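Aminotransferase class-III (Sphaerobacter thermophilus DSM 20745, PDB 6K8H) belongs to the class-III aminotransferase family of PLP-dependent proteins and is also named an omega-transaminase. Local coordinates at residues Arg240-Thr245 with Ile250-Asp255; Gln211-Leu216 with Arg246-Val251. One frame throughout, in Å; residues are numbered along the deposited sequence.

Interaction 1: residues Arg240-Thr245 with Ile250-Asp255; sequences RLREIT and IVLIFD. With PLR ((5-hydroxy-4,6-dimethylpyridin-3-yl)methyl dihydrogen phosphate), chain D.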
ATOM      1  N   ARG B 240      25.197  18.908  -8.000  1.00 15.61           N
ATOM      2  CA  ARG B 240      24.777  20.243  -7.591  1.00 12.75           C
ATOM      3  C   ARG B 240      23.444  20.217  -6.851  1.00 13.56           C
ATOM      4  O   ARG B 240      23.232  21.019  -5.928  1.00 12.79           O
ATOM      5  CB  ARG B 240      24.716  21.154  -8.811  1.00 16.86           C
ATOM      6  CG  ARG B 240      26.112  21.503  -9.321  1.00 25.02           C
ATOM      7  CD  ARG B 240      26.068  22.227 -10.653  1.00 30.24           C
ATOM      8  NE  ARG B 240      25.219  23.417 -10.607  1.00 26.70           N
ATOM      9  CZ  ARG B 240      25.215  24.360 -11.542  1.00 28.36           C
ATOM     10  NH1 ARG B 240      26.023  24.257 -12.594  1.00 27.12           N
ATOM     11  NH2 ARG B 240      24.399  25.399 -11.430  1.00 26.16           N
ATOM     12  N   LEU B 241      22.541  19.307  -7.236  1.00 14.12           N
ATOM     13  CA  LEU B 241      21.305  19.130  -6.480  1.00 10.87           C
ATOM     14  C   LEU B 241      21.605  18.696  -5.052  1.00 12.17           C
ATOM     15  O   LEU B 241      20.995  19.206  -4.096  1.00 13.75           O
ATOM     16  CB  LEU B 241      20.395  18.104  -7.177  1.00  9.86           C
ATOM     17  CG  LEU B 241      19.057  17.787  -6.481  1.00  9.70           C
ATOM     18  CD1 LEU B 241      18.199  19.038  -6.358  1.00  8.83           C
ATOM     19  CD2 LEU B 241      18.288  16.670  -7.209  1.00  9.06           C
ATOM     20  N   ARG B 242      22.547  17.753  -4.885  1.00 10.48           N
ATOM     21  CA  ARG B 242      22.930  17.342  -3.535  1.00 11.66           C
ATOM     22  C   ARG B 242      23.493  18.522  -2.744  1.00 13.47           C
ATOM     23  O   ARG B 242      23.151  18.714  -1.566  1.00  7.83           O
ATOM     24  CB  ARG B 242      23.929  16.182  -3.598  1.00 12.76           C
ATOM     25  CG  ARG B 242      24.597  15.832  -2.258  1.00 16.26           C
ATOM     26  CD  ARG B 242      23.643  15.091  -1.303  1.00 12.66           C
ATOM     27  NE  ARG B 242      22.694  15.999  -0.661  1.00 11.89           N
ATOM     28  CZ  ARG B 242      21.834  15.649   0.293  1.00 10.51           C
ATOM     29  NH1 ARG B 242      21.787  14.398   0.734  1.00 10.92           N
ATOM     30  NH2 ARG B 242      21.014  16.559   0.804  1.00 11.61           N
ATOM     31  N   GLU B 243      24.331  19.347  -3.386  1.00 11.26           N
ATOM     32  CA  GLU B 243      24.940  20.471  -2.668  1.00 12.34           C
ATOM     33  C   GLU B 243      23.889  21.483  -2.227  1.00 11.24           C
ATOM     34  O   GLU B 243      23.898  21.948  -1.079  1.00 10.02           O
ATOM     35  CB  GLU B 243      26.006  21.158  -3.528  1.00 14.61           C
ATOM     36  CG  GLU B 243      27.231  20.309  -3.802  1.00 18.95           C
ATOM     37  CD  GLU B 243      28.324  20.497  -2.765  1.00 32.53           C
ATOM     38  OE1 GLU B 243      28.008  20.518  -1.553  1.00 30.84           O
ATOM     39  OE2 GLU B 243      29.510  20.637  -3.161  1.00 40.10           O
ATOM     40  N   ILE B 244      22.962  21.834  -3.120  1.00 10.23           N
ATOM     41  CA  ILE B 244      22.034  22.908  -2.772  1.00 11.36           C
ATOM     42  C   ILE B 244      21.023  22.432  -1.736  1.00 10.23           C
ATOM     43  O   ILE B 244      20.649  23.197  -0.838  1.00 11.03           O
ATOM     44  CB  ILE B 244      21.342  23.489  -4.024  1.00 10.85           C
ATOM     45  CG1 ILE B 244      20.504  24.717  -3.645  1.00 17.14           C
ATOM     46  CG2 ILE B 244      20.472  22.451  -4.723  1.00 11.59           C
ATOM     47  CD1 ILE B 244      19.991  25.509  -4.829  1.00 15.81           C
ATOM     48  N   THR B 245      20.564  21.169  -1.831  1.00 10.82           N
ATOM     49  CA  THR B 245      19.650  20.677  -0.802  1.00  8.95           C
ATOM     50  C   THR B 245      20.344  20.580   0.550  1.00  9.91           C
ATOM     51  O   THR B 245      19.749  20.909   1.582  1.00 10.78           O
ATOM     52  CB  THR B 245      19.051  19.323  -1.184  1.00  9.60           C
ATOM     53  OG1 THR B 245      20.093  18.408  -1.549  1.00 10.04           O
ATOM     54  CG2 THR B 245      18.060  19.478  -2.334  1.00  8.77           C
ATOM     55  N   ILE B 250      17.221  20.853   3.110  1.00  8.31           N
ATOM     56  CA  ILE B 250      16.164  20.171   2.368  1.00 10.31           C
ATOM     57  C   ILE B 250      16.524  18.697   2.238  1.00  8.82           C
ATOM     58  O   ILE B 250      17.651  18.354   1.851  1.00 10.46           O
ATOM     59  CB  ILE B 250      15.965  20.804   0.981  1.00 10.29           C
ATOM     60  CG1 ILE B 250      15.516  22.252   1.115  1.00  7.63           C
ATOM     61  CG2 ILE B 250      14.946  20.008   0.164  1.00  8.67           C
ATOM     62  CD1 ILE B 250      15.660  23.010  -0.167  1.00  9.45           C
ATOM     63  N   VAL B 251      15.561  17.827   2.540  1.00  9.54           N
ATOM     64  CA  VAL B 251      15.767  16.383   2.487  1.00  8.18           C
ATOM     65  C   VAL B 251      15.772  15.943   1.026  1.00 10.28           C
ATOM     66  O   VAL B 251      14.803  16.176   0.298  1.00  8.82           O
ATOM     67  CB  VAL B 251      14.672  15.653   3.278  1.00  8.23           C
ATOM     68  CG1 VAL B 251      14.754  14.160   3.053  1.00  9.29           C
ATOM     69  CG2 VAL B 251      14.752  16.005   4.777  1.00  8.29           C
ATOM     70  N   LEU B 252      16.850  15.284   0.600  1.00  9.07           N
ATOM     71  CA  LEU B 252      16.927  14.727  -0.750  1.00  9.41           C
ATOM     72  C   LEU B 252      16.459  13.272  -0.709  1.00  6.82           C
ATOM     73  O   LEU B 252      17.075  12.425  -0.040  1.00  5.35           O
ATOM     74  CB  LEU B 252      18.349  14.849  -1.304  1.00  9.74           C
ATOM     75  CG  LEU B 252      18.648  14.290  -2.709  1.00  9.75           C
ATOM     76  CD1 LEU B 252      17.726  14.875  -3.790  1.00  7.44           C
ATOM     77  CD2 LEU B 252      20.111  14.544  -3.068  1.00 11.03           C
ATOM     78  N   ILE B 253      15.356  12.989  -1.407  1.00  6.84           N
ATOM     79  CA  ILE B 253      14.771  11.655  -1.475  1.00  6.86           C
ATOM     80  C   ILE B 253      14.995  11.091  -2.876  1.00  5.96           C
ATOM     81  O   ILE B 253      14.507  11.656  -3.862  1.00  5.91           O
ATOM     82  CB  ILE B 253      13.267  11.674  -1.159  1.00  7.22           C
ATOM     83  CG1 ILE B 253      12.980  12.304   0.210  1.00  4.40           C
ATOM     84  CG2 ILE B 253      12.706  10.260  -1.219  1.00  5.86           C
ATOM     85  CD1 ILE B 253      11.523  12.552   0.430  1.00  6.49           C
ATOM     86  N   PHE B 254      15.671   9.953  -2.962  1.00  7.13           N
ATOM     87  CA  PHE B 254      15.737   9.199  -4.208  1.00  8.51           C
ATOM     88  C   PHE B 254      14.566   8.227  -4.274  1.00  9.28           C
ATOM     89  O   PHE B 254      14.304   7.505  -3.311  1.00  7.99           O
ATOM     90  CB  PHE B 254      17.045   8.417  -4.331  1.00  8.36           C
ATOM     91  CG  PHE B 254      18.212   9.250  -4.788  1.00  9.75           C
ATOM     92  CD1 PHE B 254      18.141  10.634  -4.784  1.00  9.71           C
ATOM     93  CD2 PHE B 254      19.389   8.641  -5.203  1.00 14.35           C
ATOM     94  CE1 PHE B 254      19.215  11.405  -5.180  1.00 11.02           C
ATOM     95  CE2 PHE B 254      20.473   9.404  -5.617  1.00 17.65           C
ATOM     96  CZ  PHE B 254      20.382  10.792  -5.610  1.00 15.04           C
ATOM     97  N   ASP B 255      13.865   8.218  -5.407  1.00 10.10           N
ATOM     98  CA  ASP B 255      12.856   7.200  -5.697  1.00 10.32           C
ATOM     99  C   ASP B 255      13.547   6.113  -6.508  1.00 11.48           C
ATOM    100  O   ASP B 255      13.719   6.251  -7.724  1.00  9.48           O
ATOM    101  CB  ASP B 255      11.671   7.799  -6.449  1.00  9.86           C
ATOM    102  CG  ASP B 255      10.588   6.770  -6.771  1.00 11.26           C
ATOM    103  OD1 ASP B 255      10.836   5.552  -6.617  1.00  9.52           O
ATOM    104  OD2 ASP B 255       9.477   7.178  -7.186  1.00 11.04           O
TER
HETATM  105  N1  PLR D 501       8.079   5.004  -7.906  1.00 11.69           N
HETATM  106  C2  PLR D 501       8.469   4.523  -9.080  1.00 15.00           C
HETATM  107  C2A PLR D 501       9.682   5.100  -9.735  1.00 16.71           C
HETATM  108  C3  PLR D 501       7.763   3.474  -9.685  1.00 21.00           C
HETATM  109  O3  PLR D 501       8.195   3.005 -10.872  1.00 19.77           O
HETATM  110  C4  PLR D 501       6.628   2.940  -9.043  1.00 18.77           C
HETATM  111  C4A PLR D 501       5.887   1.839  -9.660  1.00 26.64           C
HETATM  112  C5  PLR D 501       6.249   3.463  -7.802  1.00 19.17           C
HETATM  113  C6  PLR D 501       6.990   4.496  -7.294  1.00 17.45           C
HETATM  114  C5A PLR D 501       5.034   2.960  -7.070  1.00 17.28           C
HETATM  115  O4P PLR D 501       5.155   1.610  -6.525  1.00 13.05           O
HETATM  116  P   PLR D 501       3.828   0.727  -6.312  1.00 12.77           P
HETATM  117  O1P PLR D 501       2.921   1.575  -5.480  1.00  6.81           O
HETATM  118  O2P PLR D 501       3.274   0.477  -7.667  1.00 10.14           O
HETATM  119  O3P PLR D 501       4.257  -0.529  -5.625  1.00  9.29           O
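Leu252 meets the helix with its whole branched end: its CD1 touches Leu241 CD2 at 3.9 Å, while its CD2 lies 3.8 Å from Arg242 NE. Its CB sits over one face of the Arg242 guanidinium, 3.7 Å above the plane and displaced toward the rim. Arginine suits this place because its aliphatic stem and flat head can lie on a leucine while the polar edge stays engaged; bends at chi2 (74°) and chi3 (-78°) fold the chain back over Leu252. Near the C-terminal end of helix 235-248, Thr245 O accepts a hydrogen bond from Ile250 N (3.0 Å), and the CG2 methyls of the same two residues meet at 4.0 Å. These contacts close a beta-alpha-beta unit, strand 216-221, helix 235-248 and strand 251-255; the axes of 240-245 and 251-255 approach to 8.6 Å, their directions 145° apart. Further out, Asp276 forms a salt bridge with Arg242 NH2 and accepts a bond from Leu252 N, and Thr274 O takes Arg242 NH1, two partners that together probably hold the guanidinium's rotation. At the far end of the strand Asp255 OD2 approaches N1 of the bound PLR to 2.7 Å, with His155 ND1 as a further partner of that oxygen.

Interaction 2: residues Gln211-Leu216 with Arg246-Val251; sequences QHRDEL and RAYGIV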
ATOM      1  N   GLN B 211      14.392  29.932  -4.699  1.00 14.00           N
ATOM      2  CA  GLN B 211      13.154  30.732  -4.571  1.00 16.04           C
ATOM      3  C   GLN B 211      12.273  30.183  -3.443  1.00 18.38           C
ATOM      4  O   GLN B 211      11.638  30.993  -2.771  1.00 16.46           O
ATOM      5  CB  GLN B 211      12.423  30.667  -5.910  1.00 20.76           C
ATOM      6  CG  GLN B 211      11.065  31.339  -5.914  1.00 30.15           C
ATOM      7  CD  GLN B 211      10.552  31.577  -7.313  1.00 38.80           C
ATOM      8  OE1 GLN B 211       9.386  31.906  -7.511  1.00 45.04           O
ATOM      9  NE2 GLN B 211      11.432  31.442  -8.291  1.00 30.63           N
ATOM     10  N   HIS B 212      12.257  28.860  -3.260  1.00 15.50           N
ATOM     11  CA  HIS B 212      11.345  28.225  -2.305  1.00 18.73           C
ATOM     12  C   HIS B 212      12.078  27.584  -1.130  1.00 14.07           C
ATOM     13  O   HIS B 212      11.537  26.678  -0.486  1.00 16.01           O
ATOM     14  CB  HIS B 212      10.480  27.166  -2.996  1.00 12.88           C
ATOM     15  CG  HIS B 212       9.621  27.697  -4.096  1.00 14.94           C
ATOM     16  ND1 HIS B 212       8.359  28.206  -3.875  1.00 18.16           N
ATOM     17  CD2 HIS B 212       9.835  27.790  -5.431  1.00 14.95           C
ATOM     18  CE1 HIS B 212       7.830  28.582  -5.026  1.00 19.78           C
ATOM     19  NE2 HIS B 212       8.707  28.345  -5.985  1.00 17.42           N
ATOM     20  N   ARG B 213      13.295  28.039  -0.836  1.00 13.57           N
ATOM     21  CA  ARG B 213      14.183  27.296   0.050  1.00 16.85           C
ATOM     22  C   ARG B 213      13.656  27.199   1.480  1.00 17.80           C
ATOM     23  O   ARG B 213      13.957  26.227   2.179  1.00 18.41           O
ATOM     24  CB  ARG B 213      15.555  27.947   0.058  1.00 16.60           C
ATOM     25  CG  ARG B 213      15.511  29.416   0.437  1.00 19.31           C
ATOM     26  CD  ARG B 213      16.892  30.038   0.375  1.00 27.79           C
ATOM     27  NE  ARG B 213      17.701  29.645   1.522  1.00 34.17           N
ATOM     28  CZ  ARG B 213      18.923  30.110   1.771  1.00 34.69           C
ATOM     29  NH1 ARG B 213      19.488  30.984   0.942  1.00 30.58           N
ATOM     30  NH2 ARG B 213      19.585  29.688   2.839  1.00 31.02           N
ATOM     31  N   ASP B 214      12.857  28.168   1.938  1.00 10.57           N
ATOM     32  CA  ASP B 214      12.433  28.130   3.334  1.00 19.10           C
ATOM     33  C   ASP B 214      11.226  27.242   3.545  1.00 21.09           C
ATOM     34  O   ASP B 214      10.975  26.795   4.674  1.00 16.49           O
ATOM     35  CB  ASP B 214      12.090  29.531   3.812  1.00 20.67           C
ATOM     36  CG  ASP B 214      13.324  30.391   4.007  1.00 27.72           C
ATOM     37  OD1 ASP B 214      14.411  29.803   4.217  1.00 27.74           O
ATOM     38  OD2 ASP B 214      13.216  31.631   3.948  1.00 38.34           O
ATOM     39  N   GLU B 215      10.488  26.938   2.465  1.00 14.51           N
ATOM     40  CA  GLU B 215       9.245  26.114   2.554  1.00 15.41           C
ATOM     41  C   GLU B 215       9.433  24.664   2.067  1.00 14.01           C
ATOM     42  O   GLU B 215       8.472  23.884   2.180  1.00 12.33           O
ATOM     43  CB  GLU B 215       8.148  26.705   1.659  1.00 24.13           C
ATOM     44  CG  GLU B 215       8.217  28.207   1.451  1.00 32.03           C
ATOM     45  CD  GLU B 215       7.475  28.739   0.233  1.00 46.93           C
ATOM     46  OE1 GLU B 215       6.490  28.106  -0.188  1.00 49.46           O
ATOM     47  OE2 GLU B 215       7.892  29.785  -0.301  1.00 56.05           O
ATOM     48  N   LEU B 216      10.617  24.292   1.585  1.00 11.07           N
ATOM     49  CA  LEU B 216      10.766  22.985   0.950  1.00 10.89           C
ATOM     50  C   LEU B 216      11.289  21.989   1.974  1.00 10.98           C
ATOM     51  O   LEU B 216      12.448  22.072   2.401  1.00  8.41           O
ATOM     52  CB  LEU B 216      11.718  23.069  -0.239  1.00 12.54           C
ATOM     53  CG  LEU B 216      11.181  23.464  -1.611  1.00  9.65           C
ATOM     54  CD1 LEU B 216      12.313  23.546  -2.629  1.00  9.78           C
ATOM     55  CD2 LEU B 216      10.106  22.467  -2.064  1.00 10.48           C
ATOM     56  N   ARG B 246      21.603  20.128   0.573  1.00 11.85           N
ATOM     57  CA  ARG B 246      22.324  20.093   1.841  1.00 10.58           C
ATOM     58  C   ARG B 246      22.501  21.496   2.416  1.00 13.48           C
ATOM     59  O   ARG B 246      22.339  21.708   3.626  1.00 12.66           O
ATOM     60  CB  ARG B 246      23.673  19.407   1.643  1.00 12.67           C
ATOM     61  CG  ARG B 246      24.579  19.493   2.846  1.00 16.43           C
ATOM     62  CD  ARG B 246      24.195  18.488   3.926  1.00 23.58           C
ATOM     63  NE  ARG B 246      25.297  18.329   4.875  1.00 33.42           N
ATOM     64  CZ  ARG B 246      26.286  17.449   4.733  1.00 33.02           C
ATOM     65  NH1 ARG B 246      26.303  16.628   3.686  1.00 31.97           N
ATOM     66  NH2 ARG B 246      27.258  17.391   5.639  1.00 32.87           N
ATOM     67  N   ALA B 247      22.802  22.479   1.564  1.00 11.30           N
ATOM     68  CA  ALA B 247      23.006  23.840   2.068  1.00 14.35           C
ATOM     69  C   ALA B 247      21.755  24.389   2.732  1.00 14.04           C
ATOM     70  O   ALA B 247      21.849  25.174   3.687  1.00  8.56           O
ATOM     71  CB  ALA B 247      23.438  24.772   0.937  1.00 12.76           C
ATOM     72  N   TYR B 248      20.591  24.023   2.189  1.00 14.17           N
ATOM     73  CA  TYR B 248      19.293  24.615   2.618  1.00 12.98           C
ATOM     74  C   TYR B 248      18.507  23.765   3.623  1.00 12.65           C
ATOM     75  O   TYR B 248      17.386  24.157   3.936  1.00 13.92           O
ATOM     76  CB  TYR B 248      18.462  24.954   1.381  1.00 12.70           C
ATOM     77  CG  TYR B 248      19.080  26.017   0.514  1.00 16.79           C
ATOM     78  CD1 TYR B 248      19.998  26.911   1.036  1.00 20.59           C
ATOM     79  CD2 TYR B 248      18.732  26.152  -0.816  1.00 19.17           C
ATOM     80  CE1 TYR B 248      20.569  27.900   0.255  1.00 21.82           C
ATOM     81  CE2 TYR B 248      19.293  27.132  -1.614  1.00 20.07           C
ATOM     82  CZ  TYR B 248      20.210  28.013  -1.075  1.00 24.19           C
ATOM     83  OH  TYR B 248      20.767  28.983  -1.851  1.00 29.12           O
ATOM     84  N   GLY B 249      19.070  22.668   4.114  1.00 10.77           N
ATOM     85  CA  GLY B 249      18.342  21.817   5.035  1.00 11.32           C
ATOM     86  C   GLY B 249      17.165  21.100   4.416  1.00 12.18           C
ATOM     87  O   GLY B 249      16.204  20.762   5.123  1.00 10.83           O
ATOM     88  N   ILE B 250      17.221  20.853   3.110  1.00  8.31           N
ATOM     89  CA  ILE B 250      16.164  20.171   2.368  1.00 10.31           C
ATOM     90  C   ILE B 250      16.524  18.697   2.238  1.00  8.82           C
ATOM     91  O   ILE B 250      17.651  18.354   1.851  1.00 10.46           O
ATOM     92  CB  ILE B 250      15.965  20.804   0.981  1.00 10.29           C
ATOM     93  CG1 ILE B 250      15.516  22.252   1.115  1.00  7.63           C
ATOM     94  CG2 ILE B 250      14.946  20.008   0.164  1.00  8.67           C
ATOM     95  CD1 ILE B 250      15.660  23.010  -0.167  1.00  9.45           C
ATOM     96  N   VAL B 251      15.561  17.827   2.540  1.00  9.54           N
ATOM     97  CA  VAL B 251      15.767  16.383   2.487  1.00  8.18           C
ATOM     98  C   VAL B 251      15.772  15.943   1.026  1.00 10.28           C
ATOM     99  O   VAL B 251      14.803  16.176   0.298  1.00  8.82           O
ATOM    100  CB  VAL B 251      14.672  15.653   3.278  1.00  8.23           C
ATOM    101  CG1 VAL B 251      14.754  14.160   3.053  1.00  9.29           C
ATOM    102  CG2 VAL B 251      14.752  16.005   4.777  1.00  8.29           C
TER
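Arg213 and Tyr248 supply the stacking part of this contact. The guanidinium lies on one face of the ring, toward its CD1-CE1 side, centres 3.8 Å apart and planes inclined by 27°, a cation-pi arrangement whose modelled closeness there is doubtful. Its own chain adds a CH-pi contact, CD standing 4.1 Å from the ring centroid and almost on the ring normal. Arg213 reaches the ring with CG between its backbone N and carbonyl carbon (chi1 56°), and a bend at chi3 lays the head over the face. A broad aromatic ring and a long chain with a flat cation are well matched for such stacking on a partly exposed surface. Tyr248 comes just before Gly249, where a Schellman motif with positive phi turns the chain out of helix 235-248; glycine readily adopts that conformation. The apolar part lies deeper, where strand 216-221 starts and the chain is about to enter strand 251-255: Leu216 CB touches Ile250 CD1 at 3.9 Å, two branched aliphatic residues suited to burial. Separately, the Ile250 CG1 methylene makes a van der Waals contact with Leu216 O at 3.3 Å. Polar links come from outside: Arg144 donates through NH1 to Leu216 O and through NH2 to Tyr248 O, bridging the segments.

The two contacts lie side by side, centres about 9 Å apart, and both use helix 235-248; their segments overlap at Ile250 and Val251, of which Ile250 takes part in both contacts. Along the chain, Gln211-Leu216 comes first, entering strand 216-221; then follow Arg240-Thr245 on the helix, and then Arg246-Val251, which runs from the last turn of the helix through Gly249 to the start of strand 251-255. Interaction 1 joins helix to strand within one beta-alpha-beta unit, whereas interaction 2 joins the chain entering its first strand to the helix end and the approach to the second. Strands 216-221 and 251-255 are parallel neighbours in the seven-stranded mixed sheet. Interaction 2 thus lies near their beginnings, while the opposite end of strand 251-255 carries Asp255 to the PLR pocket.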